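Local coordinates for protein putative rhamnosidase (Streptomyces avermitilis, PDB 3W5M) that hydrolyses terminal non-reducing alpha-L-rhamnose residues from plant flavonoids such as naringin and from gum arabic, and binds L-rhamnose through a calcium-dependent carbohydrate-binding module, at residues F159-D164 and A255-T260; A319-T324 and L399-E404; L326-A331 and D341-G346; H613-W618 and K888-M893; P880-P885 and E895-I900. All blocks are in the same frame, centred on the assembly; numbering follows the deposited sequence.

Contact 1 of 5, residues F159-D164 and A255-T260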
# COMPACT_ATOMS: atom_id res chain seq x y z
N PHE A 159 16.91 35.18 26.32
CA PHE A 159 15.91 36.18 25.96
C PHE A 159 14.77 36.17 26.97
O PHE A 159 14.35 35.08 27.40
CB PHE A 159 15.30 35.87 24.60
CG PHE A 159 16.34 35.78 23.50
CD1 PHE A 159 17.06 34.60 23.35
CD2 PHE A 159 16.65 36.88 22.69
CE1 PHE A 159 18.06 34.49 22.38
CE2 PHE A 159 17.64 36.76 21.71
CZ PHE A 159 18.33 35.59 21.56
N ARG A 160 14.29 37.37 27.27
CA ARG A 160 13.13 37.56 28.15
C ARG A 160 12.17 38.59 27.62
O ARG A 160 12.59 39.57 26.98
CB ARG A 160 13.60 38.04 29.54
CG ARG A 160 14.22 36.96 30.42
CD ARG A 160 14.74 37.52 31.76
NE ARG A 160 13.76 38.35 32.47
CZ ARG A 160 12.90 37.88 33.37
NH1 ARG A 160 12.88 36.60 33.68
NH2 ARG A 160 12.06 38.73 33.98
N ARG A 161 10.89 38.39 27.92
CA ARG A 161 9.89 39.41 27.68
C ARG A 161 8.74 39.24 28.66
O ARG A 161 8.24 38.15 28.88
CB ARG A 161 9.35 39.42 26.24
CG ARG A 161 8.49 40.64 25.94
CD ARG A 161 8.05 40.74 24.49
NE ARG A 161 7.01 41.75 24.33
CZ ARG A 161 6.46 42.06 23.17
NH1 ARG A 161 6.86 41.46 22.05
NH2 ARG A 161 5.52 43.00 23.13
N THR A 162 8.37 40.35 29.27
CA THR A 162 7.18 40.37 30.11
C THR A 162 6.09 41.10 29.36
O THR A 162 6.28 42.25 28.97
CB THR A 162 7.45 41.04 31.47
OG1 THR A 162 8.44 40.28 32.16
CG2 THR A 162 6.15 41.09 32.30
N VAL A 163 4.96 40.42 29.16
CA VAL A 163 3.81 40.95 28.40
C VAL A 163 2.52 40.92 29.21
O VAL A 163 2.27 39.97 29.96
CB VAL A 163 3.57 40.17 27.08
CG1 VAL A 163 4.56 40.63 26.03
CG2 VAL A 163 3.60 38.65 27.28
N ASP A 164 1.71 41.96 29.03
CA ASP A 164 0.44 42.13 29.73
C ASP A 164 -0.65 41.57 28.82
O ASP A 164 -0.96 42.14 27.77
CB ASP A 164 0.22 43.62 30.04
CG ASP A 164 -0.91 43.87 31.03
OD1 ASP A 164 -1.61 42.92 31.42
OD2 ASP A 164 -1.09 45.04 31.44
N ALA A 255 12.09 43.50 18.88
CA ALA A 255 13.04 44.26 19.73
C ALA A 255 12.49 44.66 21.11
O ALA A 255 13.20 45.26 21.93
CB ALA A 255 13.56 45.50 18.97
N SER A 256 11.22 44.36 21.37
CA SER A 256 10.67 44.51 22.73
C SER A 256 11.19 43.45 23.71
O SER A 256 10.95 43.56 24.93
CB SER A 256 9.14 44.50 22.67
OG SER A 256 8.71 45.65 21.96
N TRP A 257 11.87 42.41 23.20
CA TRP A 257 12.47 41.37 24.04
C TRP A 257 13.83 41.85 24.48
O TRP A 257 14.50 42.55 23.73
CB TRP A 257 12.65 40.05 23.28
CG TRP A 257 11.37 39.31 23.01
CD1 TRP A 257 10.33 39.71 22.20
CD2 TRP A 257 11.02 38.03 23.52
NE1 TRP A 257 9.35 38.74 22.19
CE2 TRP A 257 9.74 37.71 23.00
CE3 TRP A 257 11.65 37.13 24.39
CZ2 TRP A 257 9.08 36.50 23.33
CZ3 TRP A 257 10.99 35.93 24.71
CH2 TRP A 257 9.73 35.64 24.19
N LYS A 258 14.22 41.45 25.68
CA LYS A 258 15.58 41.70 26.18
C LYS A 258 16.42 40.48 25.90
O LYS A 258 15.90 39.36 25.92
CB LYS A 258 15.57 41.98 27.69
CG LYS A 258 14.92 43.28 28.11
CD LYS A 258 15.69 44.48 27.56
CE LYS A 258 15.48 45.74 28.40
NZ LYS A 258 16.40 45.81 29.57
N SER A 259 17.72 40.68 25.65
CA SER A 259 18.62 39.57 25.41
C SER A 259 19.94 39.70 26.16
O SER A 259 20.35 40.82 26.47
CB SER A 259 18.90 39.41 23.90
OG SER A 259 19.75 38.26 23.72
N THR A 260 20.59 38.58 26.45
CA THR A 260 21.95 38.63 27.01
C THR A 260 22.85 37.58 26.40
O THR A 260 22.36 36.54 25.98
CB THR A 260 21.98 38.53 28.54
OG1 THR A 260 23.29 38.89 29.01
CG2 THR A 260 21.61 37.12 29.03
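R160 and K258 form an antiparallel hydrogen-bonded pair: R160 N reaches K258 O at 2.9 Å, and K258 N returns to R160 O at 2.8 Å, both nearly straight. The side chains of this pair rise on one face of the sheet, where the R160 guanidinium is salt-bridged to D275 and bonds the carbonyls of W268 and E270. On the other face, R161 crosses the indole of W257 at about a right angle. In the conformer described, one of two modelled, CG is anti to the backbone N (chi1 -170°) and the chain extended to NE; CB and CD lie over one indole face, CD 3.5 Å from the centroid of the five-membered ring in a CH-pi contact. The guanidinium stands nearly perpendicular to the indole, with S256 CB 3.7 Å from R161 CZ over its face. F159 lays a ring face against S259 OG, 3.3 Å from CE2, and its CB touches W257 CE3; S259 OG itself bonds W158 O. An alanine at W257 would probably leave the aliphatic part of R161 without its platform and the carbonyl of F252 without the indole N-H. Strand 258-260 pairs with strand 156-165 in an antiparallel sheet of the CBM67 beta-sandwich.

Contact 2 of 5, residues A319-T324 and L399-E404; sequences ARLYAT and LLAQLE
Y322 and Q402 face each other as an antiparallel hydrogen-bonded pair, Y322 N to Q402 O at 3.0 Å and Q402 N to Y322 O at 2.9 Å. R320 with E404 and T324 with L400 repeat the pair of hydrogen bonds, so six backbone bonds join the strands. The side chains of these three pairs share one face. There CE2 of the Y322 ring lies 3.7 Å from E404 CD, the ring and carboxylate planes 61° apart and the two side chains crossing at about a right angle. CG of Y322, anti to its carbonyl carbon (chi1 -50°), sends the ring diagonally toward E404 rather than straight across to Q402. A water in the ring plane ties the two tips together, donating to Y322 OH and to E404 OE1, each at 2.8 Å. The other carboxylate oxygen, OE2, takes a bond from Q402 NE2 at 2.7 Å, and R83 pairs with OE1, so this buried charge is gripped from several directions. The Q402 amide is fixed in turn by Q117, S119 and A120. On the opposite face the side chains are apolar: L321 CD1 rests 4.0 Å from L403 CB, beside A323 and A401. Strands 316-326 and 398-407 are neighbours within a mixed five-stranded sheet in the domain of the alpha-L-rhamnosidase N-terminal family, one of the beta-sandwich units of this multidomain enzyme.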
# COMPACT_ATOMS: atom_id res chain seq x y z
N ALA A 319 -30.67 6.02 -4.72
CA ALA A 319 -29.78 7.15 -4.42
C ALA A 319 -28.34 6.66 -4.46
O ALA A 319 -28.05 5.53 -4.04
CB ALA A 319 -30.10 7.81 -3.07
N ARG A 320 -27.45 7.52 -4.99
CA ARG A 320 -26.04 7.20 -5.12
C ARG A 320 -25.25 8.37 -4.62
O ARG A 320 -25.65 9.54 -4.83
CB ARG A 320 -25.66 6.98 -6.61
CG ARG A 320 -26.38 5.82 -7.27
CD ARG A 320 -25.91 4.49 -6.68
NE ARG A 320 -26.53 3.33 -7.33
CZ ARG A 320 -27.54 2.63 -6.83
NH1 ARG A 320 -28.06 2.97 -5.65
NH2 ARG A 320 -28.02 1.59 -7.49
N LEU A 321 -24.16 8.09 -3.92
CA LEU A 321 -23.20 9.14 -3.62
C LEU A 321 -21.93 8.81 -4.40
O LEU A 321 -21.39 7.72 -4.26
CB LEU A 321 -22.88 9.23 -2.11
CG LEU A 321 -21.83 10.25 -1.67
CD1 LEU A 321 -22.39 11.66 -1.79
CD2 LEU A 321 -21.34 10.02 -0.24
N TYR A 322 -21.48 9.77 -5.19
CA TYR A 322 -20.16 9.73 -5.84
C TYR A 322 -19.27 10.73 -5.10
O TYR A 322 -19.67 11.89 -4.86
CB TYR A 322 -20.31 10.14 -7.33
CG TYR A 322 -21.40 9.37 -8.04
CD1 TYR A 322 -21.16 8.14 -8.58
CD2 TYR A 322 -22.69 9.89 -8.14
CE1 TYR A 322 -22.14 7.43 -9.23
CE2 TYR A 322 -23.69 9.19 -8.79
CZ TYR A 322 -23.41 7.96 -9.32
OH TYR A 322 -24.40 7.24 -9.96
N ALA A 323 -18.08 10.30 -4.71
CA ALA A 323 -17.20 11.17 -3.93
C ALA A 323 -15.75 10.90 -4.18
O ALA A 323 -15.35 9.79 -4.57
CB ALA A 323 -17.51 11.04 -2.44
N THR A 324 -14.95 11.92 -3.92
CA THR A 324 -13.50 11.78 -3.92
C THR A 324 -12.91 12.91 -3.08
O THR A 324 -13.63 13.78 -2.57
CB THR A 324 -12.93 11.74 -5.38
OG1 THR A 324 -11.50 11.49 -5.32
CG2 THR A 324 -13.23 13.04 -6.16
N LEU A 399 -12.54 18.27 -0.88
CA LEU A 399 -13.61 17.27 -1.07
C LEU A 399 -14.41 17.55 -2.34
O LEU A 399 -14.74 18.70 -2.64
CB LEU A 399 -14.58 17.33 0.14
CG LEU A 399 -15.80 16.41 0.07
CD1 LEU A 399 -15.47 14.93 0.21
CD2 LEU A 399 -16.85 16.84 1.10
N LEU A 400 -14.80 16.49 -3.05
CA LEU A 400 -15.76 16.58 -4.14
C LEU A 400 -16.86 15.55 -3.87
O LEU A 400 -16.59 14.36 -3.68
CB LEU A 400 -15.07 16.31 -5.49
CG LEU A 400 -15.91 16.55 -6.75
CD1 LEU A 400 -16.07 18.06 -6.95
CD2 LEU A 400 -15.24 15.93 -7.96
N ALA A 401 -18.11 16.01 -3.78
CA ALA A 401 -19.20 15.06 -3.48
C ALA A 401 -20.47 15.39 -4.27
O ALA A 401 -20.83 16.56 -4.40
CB ALA A 401 -19.50 15.04 -1.98
N GLN A 402 -21.11 14.36 -4.79
CA GLN A 402 -22.36 14.51 -5.58
C GLN A 402 -23.33 13.40 -5.22
O GLN A 402 -23.08 12.24 -5.48
CB GLN A 402 -22.04 14.41 -7.07
CG GLN A 402 -23.21 14.62 -8.03
CD GLN A 402 -22.68 15.08 -9.40
OE1 GLN A 402 -21.94 16.07 -9.48
NE2 GLN A 402 -23.06 14.38 -10.47
N LEU A 403 -24.44 13.80 -4.58
CA LEU A 403 -25.48 12.87 -4.20
C LEU A 403 -26.63 13.01 -5.17
O LEU A 403 -27.14 14.13 -5.40
CB LEU A 403 -25.95 13.20 -2.77
CG LEU A 403 -27.20 12.46 -2.28
CD1 LEU A 403 -26.90 11.00 -2.00
CD2 LEU A 403 -27.73 13.17 -1.03
N GLU A 404 -27.02 11.89 -5.76
CA GLU A 404 -28.10 11.85 -6.75
C GLU A 404 -29.23 10.98 -6.25
O GLU A 404 -29.04 9.82 -5.98
CB GLU A 404 -27.58 11.31 -8.06
CG GLU A 404 -26.48 12.23 -8.60
CD GLU A 404 -25.99 11.83 -9.97
OE1 GLU A 404 -26.57 10.88 -10.57
OE2 GLU A 404 -25.02 12.47 -10.45
O HOH W 1 -27.05 8.19 -9.94

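Contact 3 of 5, residues L326-A331 and D341-G346; sequences LGLYEA and DQLAPG
L343 lies side by side with L328, the two side chains pointing the same way and meeting through CD2 of L343 and CD1 of L328 at 4.1 Å. A344 makes the central contact. Its carbonyl accepts from Y329 N at 3.1 Å, and the same oxygen lies 3.1 Å from L328 CA. Its CB sits 3.5 Å from Y329 CE1; CG of Y329 is lodged between its own backbone N and carbonyl carbon (chi1 74°), which turns the ring to this methyl, and the phenol hydroxyl bonds Q357 and Y359. P345, entered through a cis peptide, brings CD to 3.2 Å from G327 O and against L328 CD2. A buried loop from between strands 336-337 and 353-360 thus folds back on the start of strand 328-333, near the edge of an antiparallel beta-sheet in the domain of the alpha-L-rhamnosidase N-terminal family.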
# COMPACT_ATOMS: atom_id res chain seq x y z
N LEU A 326 -9.03 15.32 -2.65
CA LEU A 326 -7.59 15.55 -2.73
C LEU A 326 -7.13 15.53 -1.29
O LEU A 326 -7.27 16.52 -0.57
CB LEU A 326 -7.29 16.86 -3.43
CG LEU A 326 -7.79 16.78 -4.88
CD1 LEU A 326 -7.69 18.14 -5.52
CD2 LEU A 326 -7.04 15.72 -5.72
N GLY A 327 -6.68 14.36 -0.84
CA GLY A 327 -6.57 14.10 0.61
C GLY A 327 -7.27 12.78 0.91
O GLY A 327 -7.17 11.83 0.12
N LEU A 328 -8.00 12.72 2.03
CA LEU A 328 -8.75 11.52 2.36
C LEU A 328 -10.08 12.02 2.92
O LEU A 328 -10.13 13.13 3.44
CB LEU A 328 -8.07 10.70 3.49
CG LEU A 328 -6.62 10.25 3.29
CD1 LEU A 328 -6.14 9.66 4.62
CD2 LEU A 328 -6.51 9.23 2.18
N TYR A 329 -11.11 11.19 2.82
CA TYR A 329 -12.42 11.58 3.34
C TYR A 329 -13.13 10.36 3.93
O TYR A 329 -12.82 9.19 3.60
CB TYR A 329 -13.29 12.24 2.26
CG TYR A 329 -13.82 11.26 1.26
CD1 TYR A 329 -13.00 10.77 0.22
CD2 TYR A 329 -15.10 10.75 1.38
CE1 TYR A 329 -13.46 9.82 -0.67
CE2 TYR A 329 -15.57 9.79 0.48
CZ TYR A 329 -14.74 9.34 -0.54
OH TYR A 329 -15.19 8.39 -1.43
N GLU A 330 -14.13 10.65 4.76
CA GLU A 330 -15.10 9.65 5.20
C GLU A 330 -16.41 10.41 5.24
O GLU A 330 -16.47 11.45 5.89
CB GLU A 330 -14.78 9.17 6.60
CG GLU A 330 -15.68 8.04 7.05
CD GLU A 330 -15.34 7.64 8.49
OE1 GLU A 330 -15.88 8.27 9.43
OE2 GLU A 330 -14.51 6.74 8.65
N ALA A 331 -17.41 9.90 4.55
CA ALA A 331 -18.68 10.57 4.42
C ALA A 331 -19.71 9.92 5.31
O ALA A 331 -19.65 8.71 5.57
CB ALA A 331 -19.16 10.54 2.97
N ASP A 341 -15.25 1.79 3.40
CA ASP A 341 -13.90 1.97 2.85
C ASP A 341 -13.07 2.69 3.90
O ASP A 341 -13.61 3.42 4.72
CB ASP A 341 -13.90 2.82 1.57
CG ASP A 341 -14.60 2.14 0.38
OD1 ASP A 341 -14.98 0.93 0.43
OD2 ASP A 341 -14.72 2.83 -0.67
N GLN A 342 -11.76 2.49 3.84
CA GLN A 342 -10.83 3.20 4.70
C GLN A 342 -9.86 3.96 3.78
O GLN A 342 -9.55 3.47 2.69
CB GLN A 342 -10.03 2.20 5.53
CG GLN A 342 -10.89 1.23 6.34
CD GLN A 342 -11.62 1.92 7.50
OE1 GLN A 342 -11.18 2.94 8.03
NE2 GLN A 342 -12.77 1.36 7.88
N LEU A 343 -9.36 5.11 4.24
CA LEU A 343 -8.34 5.86 3.48
C LEU A 343 -8.75 6.17 2.03
O LEU A 343 -7.90 6.15 1.13
CB LEU A 343 -7.00 5.08 3.53
CG LEU A 343 -6.56 4.59 4.90
CD1 LEU A 343 -5.30 3.75 4.72
CD2 LEU A 343 -6.27 5.78 5.79
N ALA A 344 -10.03 6.43 1.79
CA ALA A 344 -10.54 6.73 0.45
C ALA A 344 -10.00 8.12 0.12
O ALA A 344 -10.01 8.99 0.98
CB ALA A 344 -12.06 6.77 0.44
N PRO A 345 -9.62 8.38 -1.15
CA PRO A 345 -9.78 7.63 -2.37
C PRO A 345 -8.54 6.79 -2.71
O PRO A 345 -8.55 6.11 -3.72
CB PRO A 345 -9.96 8.74 -3.42
CG PRO A 345 -9.13 9.87 -2.92
CD PRO A 345 -9.10 9.74 -1.40
N GLY A 346 -7.49 6.86 -1.89
CA GLY A 346 -6.26 6.12 -2.21
C GLY A 346 -5.25 7.04 -2.89
O GLY A 346 -5.54 8.21 -3.11
O HOH W 2 -12.65 6.51 3.81
O HOH W 3 -13.03 5.72 6.66

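Contact 4 of 5, residues H613-W618 and K888-M893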
# COMPACT_ATOMS: atom_id res chain seq x y z
N HIS A 613 4.16 -20.01 4.47
CA HIS A 613 3.00 -19.62 3.66
C HIS A 613 2.15 -18.54 4.38
O HIS A 613 1.83 -17.52 3.77
CB HIS A 613 2.15 -20.83 3.35
CG HIS A 613 0.83 -20.49 2.77
ND1 HIS A 613 0.68 -19.97 1.50
CD2 HIS A 613 -0.42 -20.61 3.28
CE1 HIS A 613 -0.60 -19.79 1.25
NE2 HIS A 613 -1.29 -20.17 2.32
N SER A 614 1.83 -18.76 5.65
CA SER A 614 1.11 -17.73 6.43
C SER A 614 1.86 -16.38 6.38
O SER A 614 1.25 -15.33 6.11
CB SER A 614 0.94 -18.17 7.88
OG SER A 614 0.14 -17.22 8.57
N ASN A 615 3.17 -16.41 6.59
CA ASN A 615 4.00 -15.20 6.60
C ASN A 615 4.00 -14.48 5.26
O ASN A 615 3.93 -13.24 5.20
CB ASN A 615 5.43 -15.50 7.06
CG ASN A 615 5.51 -15.92 8.53
OD1 ASN A 615 4.49 -16.08 9.22
ND2 ASN A 615 6.72 -16.10 9.02
N ILE A 616 4.10 -15.25 4.18
CA ILE A 616 3.95 -14.72 2.82
C ILE A 616 2.63 -13.93 2.63
O ILE A 616 2.66 -12.82 2.12
CB ILE A 616 4.06 -15.84 1.76
CG1 ILE A 616 5.50 -16.38 1.76
CG2 ILE A 616 3.71 -15.31 0.37
CD1 ILE A 616 5.64 -17.73 1.07
N THR A 617 1.52 -14.54 3.01
CA THR A 617 0.18 -13.93 2.82
C THR A 617 0.03 -12.73 3.73
O THR A 617 -0.68 -11.78 3.38
CB THR A 617 -0.99 -14.91 3.01
OG1 THR A 617 -1.11 -15.31 4.39
CG2 THR A 617 -0.82 -16.17 2.11
N TRP A 618 0.69 -12.76 4.89
CA TRP A 618 0.65 -11.57 5.76
C TRP A 618 1.55 -10.44 5.24
O TRP A 618 1.19 -9.28 5.34
CB TRP A 618 0.92 -11.95 7.24
CG TRP A 618 -0.27 -12.50 7.95
CD1 TRP A 618 -0.61 -13.80 8.11
CD2 TRP A 618 -1.33 -11.73 8.57
NE1 TRP A 618 -1.80 -13.91 8.79
CE2 TRP A 618 -2.26 -12.65 9.09
CE3 TRP A 618 -1.56 -10.35 8.72
CZ2 TRP A 618 -3.43 -12.25 9.79
CZ3 TRP A 618 -2.73 -9.94 9.40
CH2 TRP A 618 -3.64 -10.90 9.93
N LYS A 888 12.86 -17.29 14.99
CA LYS A 888 12.88 -16.09 15.82
C LYS A 888 11.50 -15.44 15.99
O LYS A 888 11.42 -14.28 16.41
CB LYS A 888 13.87 -15.05 15.29
CG LYS A 888 15.28 -15.57 15.04
CD LYS A 888 16.05 -15.76 16.33
CE LYS A 888 17.13 -14.70 16.49
NZ LYS A 888 18.35 -15.03 15.71
N GLY A 889 10.44 -16.17 15.65
CA GLY A 889 9.08 -15.70 15.85
C GLY A 889 8.52 -14.78 14.76
O GLY A 889 7.49 -14.13 14.97
N SER A 890 9.18 -14.73 13.59
CA SER A 890 8.66 -13.91 12.46
C SER A 890 7.24 -14.32 12.10
O SER A 890 6.89 -15.49 12.15
CB SER A 890 9.57 -13.97 11.22
OG SER A 890 9.47 -15.23 10.57
N THR A 891 6.41 -13.33 11.76
CA THR A 891 5.07 -13.60 11.26
C THR A 891 4.86 -12.93 9.89
O THR A 891 3.75 -12.93 9.37
CB THR A 891 3.98 -13.13 12.25
OG1 THR A 891 4.26 -11.77 12.59
CG2 THR A 891 3.99 -14.00 13.57
N THR A 892 5.91 -12.30 9.37
CA THR A 892 5.93 -11.67 8.05
C THR A 892 7.33 -11.92 7.52
O THR A 892 8.14 -12.55 8.21
CB THR A 892 5.68 -10.16 8.10
OG1 THR A 892 6.56 -9.53 9.05
CG2 THR A 892 4.23 -9.84 8.43
N MET A 893 7.61 -11.46 6.30
CA MET A 893 8.95 -11.59 5.73
C MET A 893 9.73 -10.34 6.06
O MET A 893 9.20 -9.21 5.96
CB MET A 893 8.94 -11.81 4.21
CG MET A 893 7.95 -12.87 3.76
SD MET A 893 8.07 -14.45 4.59
CE MET A 893 9.64 -14.92 3.84
O HOH W 4 9.16 -15.31 7.86
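The catalytic domain's (alpha/alpha)6-barrel brings helix 607-622 against the loop that leads from helix 883-887 toward the active site, and N615 is directed toward that loop. Its ND2 makes a weak, bent hydrogen bond to S890 O at 3.2 Å. A stronger link runs through a water 2.8 Å from N615 ND2, which also bonds S890 OG and donates to T892 O. Held this way, the amide lies flat against the T891–T892 peptide, its CG 3.3 Å from T891 C. Just upstream, G889, with positive phi, is the C-prime residue of a Schellman motif that ends helix 883-887. An alanine at N615 would probably leave S890 O and the bridging water without their amide donor and open a gap beside the T891 peptide. One turn along the helix, W618 CB meets T892 CG2 at 4.1 Å, while T892 OG1 bonds F914 O. M893, bent at chi2 and chi3 (-52° and -70°), folds its sulphur back to the helix, SD lying 3.8 Å from N615 CB and 4.3 Å from I616 CG1. The M893 side chain is also about 6 Å from that of H916, which binds rhamnose.

Contact 5 of 5, residues P880-P885 and E895-I900; sequences PSWGYP and ERWDSI
W897 and W882 both hold CG anti to the carbonyl carbon (chi1 -65° and -64°), and their side chains run side by side, pointing the same way, while the rings are turned against each other. The benzo edge of W897 is presented to a face of W882 in a T-shaped (edge-to-face) pair, with planes 72° apart and W897 CH2 3.5 Å from W882 NE1, offset toward the rim of the ring. Each indole nitrogen is satisfied outside this pair, W882 NE1 by Y919 O and W897 NE1 by T849 O, which probably limits rotation of both rings. The W897 edge also passes S881 O, 3.5 Å from CE3, while P880 CB packs on W897 CB at 3.9 Å. Y884 carries its CG anti to the backbone N instead, which sends the phenol across to the second segment. There OH donates to I900 O at 2.7 Å; I900 O lies in the ring plane, whereas the hydroxyl stands above the carbonyl plane. A water accepts from S881 N and donates to W897 O at 2.8 Å. S881 OG, ahead of the turn into the helix, takes a 2.9 Å capping bond from Y884 N, and R896 to S899 form a type I beta turn. This turn directly follows E895, the probable proton acceptor, whose carboxylate is salt-bridged to R634; W897, two residues after E895, ties this active-site loop of the (alpha/alpha)6-barrel to W882.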
# COMPACT_ATOMS: atom_id res chain seq x y z
N PRO A 880 21.90 -17.89 6.70
CA PRO A 880 20.64 -17.27 6.21
C PRO A 880 19.67 -18.29 5.61
O PRO A 880 20.10 -19.28 4.99
CB PRO A 880 21.13 -16.31 5.13
CG PRO A 880 22.39 -16.93 4.62
CD PRO A 880 23.04 -17.54 5.82
N SER A 881 18.38 -18.06 5.82
CA SER A 881 17.34 -18.99 5.38
C SER A 881 15.96 -18.37 5.62
O SER A 881 15.87 -17.28 6.18
CB SER A 881 17.47 -20.35 6.08
OG SER A 881 17.20 -20.27 7.48
N TRP A 882 14.92 -19.04 5.13
CA TRP A 882 13.55 -18.68 5.47
C TRP A 882 13.22 -19.19 6.88
O TRP A 882 12.39 -18.60 7.59
CB TRP A 882 12.56 -19.22 4.41
CG TRP A 882 12.78 -18.57 3.05
CD1 TRP A 882 12.42 -17.31 2.68
CD2 TRP A 882 13.43 -19.15 1.91
NE1 TRP A 882 12.82 -17.06 1.38
CE2 TRP A 882 13.44 -18.17 0.89
CE3 TRP A 882 14.01 -20.40 1.65
CZ2 TRP A 882 14.01 -18.40 -0.38
CZ3 TRP A 882 14.57 -20.63 0.39
CH2 TRP A 882 14.57 -19.63 -0.60
N GLY A 883 13.85 -20.29 7.28
CA GLY A 883 13.59 -20.92 8.56
C GLY A 883 14.15 -20.09 9.71
O GLY A 883 13.56 -20.04 10.79
N TYR A 884 15.29 -19.46 9.48
CA TYR A 884 15.95 -18.69 10.52
C TYR A 884 15.00 -17.65 11.16
O TYR A 884 14.79 -17.69 12.36
CB TYR A 884 17.24 -18.07 10.00
CG TYR A 884 17.87 -17.05 10.92
CD1 TYR A 884 18.59 -17.44 12.07
CD2 TYR A 884 17.74 -15.69 10.64
CE1 TYR A 884 19.17 -16.49 12.90
CE2 TYR A 884 18.31 -14.74 11.47
CZ TYR A 884 19.02 -15.13 12.59
OH TYR A 884 19.57 -14.13 13.39
N PRO A 885 14.39 -16.76 10.34
CA PRO A 885 13.47 -15.75 10.91
C PRO A 885 12.24 -16.34 11.56
O PRO A 885 11.80 -15.84 12.60
CB PRO A 885 13.10 -14.86 9.71
CG PRO A 885 14.24 -15.03 8.77
CD PRO A 885 14.67 -16.48 8.92
N GLU A 895 12.90 -7.48 5.65
CA GLU A 895 13.68 -6.82 4.63
C GLU A 895 15.05 -7.50 4.41
O GLU A 895 15.53 -7.52 3.27
CB GLU A 895 13.92 -5.36 4.97
CG GLU A 895 14.52 -4.51 3.84
CD GLU A 895 14.55 -3.02 4.17
OE1 GLU A 895 14.43 -2.68 5.38
OE2 GLU A 895 14.69 -2.19 3.23
N ARG A 896 15.67 -7.99 5.49
CA ARG A 896 17.05 -8.54 5.43
C ARG A 896 17.05 -9.97 5.90
O ARG A 896 16.27 -10.34 6.78
CB ARG A 896 17.99 -7.74 6.35
CG ARG A 896 18.25 -6.31 5.95
CD ARG A 896 18.93 -5.56 7.10
NE ARG A 896 19.18 -4.15 6.84
CZ ARG A 896 20.28 -3.67 6.25
NH1 ARG A 896 21.24 -4.49 5.84
NH2 ARG A 896 20.41 -2.37 6.05
N TRP A 897 17.97 -10.79 5.39
CA TRP A 897 18.10 -12.13 5.93
C TRP A 897 18.42 -12.09 7.45
O TRP A 897 18.00 -12.97 8.21
CB TRP A 897 19.18 -12.90 5.15
CG TRP A 897 18.80 -13.15 3.69
CD1 TRP A 897 19.37 -12.58 2.58
CD2 TRP A 897 17.75 -14.01 3.21
NE1 TRP A 897 18.74 -13.07 1.44
CE2 TRP A 897 17.77 -13.95 1.80
CE3 TRP A 897 16.83 -14.85 3.85
CZ2 TRP A 897 16.86 -14.67 1.01
CZ3 TRP A 897 15.93 -15.58 3.07
CH2 TRP A 897 15.96 -15.48 1.65
N ASP A 898 19.10 -11.02 7.87
CA ASP A 898 19.50 -10.85 9.28
C ASP A 898 18.89 -9.63 9.95
O ASP A 898 19.56 -8.95 10.70
CB ASP A 898 21.03 -10.70 9.36
CG ASP A 898 21.55 -9.59 8.48
OD1 ASP A 898 20.79 -9.10 7.62
OD2 ASP A 898 22.72 -9.20 8.63
N SER A 899 17.61 -9.34 9.69
CA SER A 899 17.01 -8.15 10.35
C SER A 899 17.16 -8.22 11.88
O SER A 899 17.42 -7.19 12.52
CB SER A 899 15.56 -7.94 9.91
OG SER A 899 15.55 -7.44 8.58
N ILE A 900 16.99 -9.41 12.44
CA ILE A 900 17.55 -9.76 13.75
C ILE A 900 18.78 -10.62 13.46
O ILE A 900 18.67 -11.63 12.75
CB ILE A 900 16.60 -10.58 14.63
CG1 ILE A 900 15.30 -9.81 14.94
CG2 ILE A 900 17.30 -10.94 15.95
CD1 ILE A 900 14.16 -10.67 15.46
O HOH W 5 17.86 -15.59 7.36

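Along the chain, contact 1 comes first, then contacts 2 and 3, then 4 and 5. Contact 1 lies in the calcium-dependent CBM67, its centre 46 to 58 Å from those of the others. Contacts 2 and 3, centres 13 Å apart, share the rhamnosidase N-terminal family domain: consecutive strands 316-326 and 328-333 belong to different sheets, and in sequence contact 3 lies between the segments of contact 2. Contacts 4 and 5, centres about 11 Å apart, have alternating segments; contact 5 includes part of helix 883-887 and contact 4 the loop that leaves it, and M893 touches W882. The contacts fall in three regions, CBM67, beta domain and catalytic barrel; the centres of contacts 2 and 4 are about 40 Å apart.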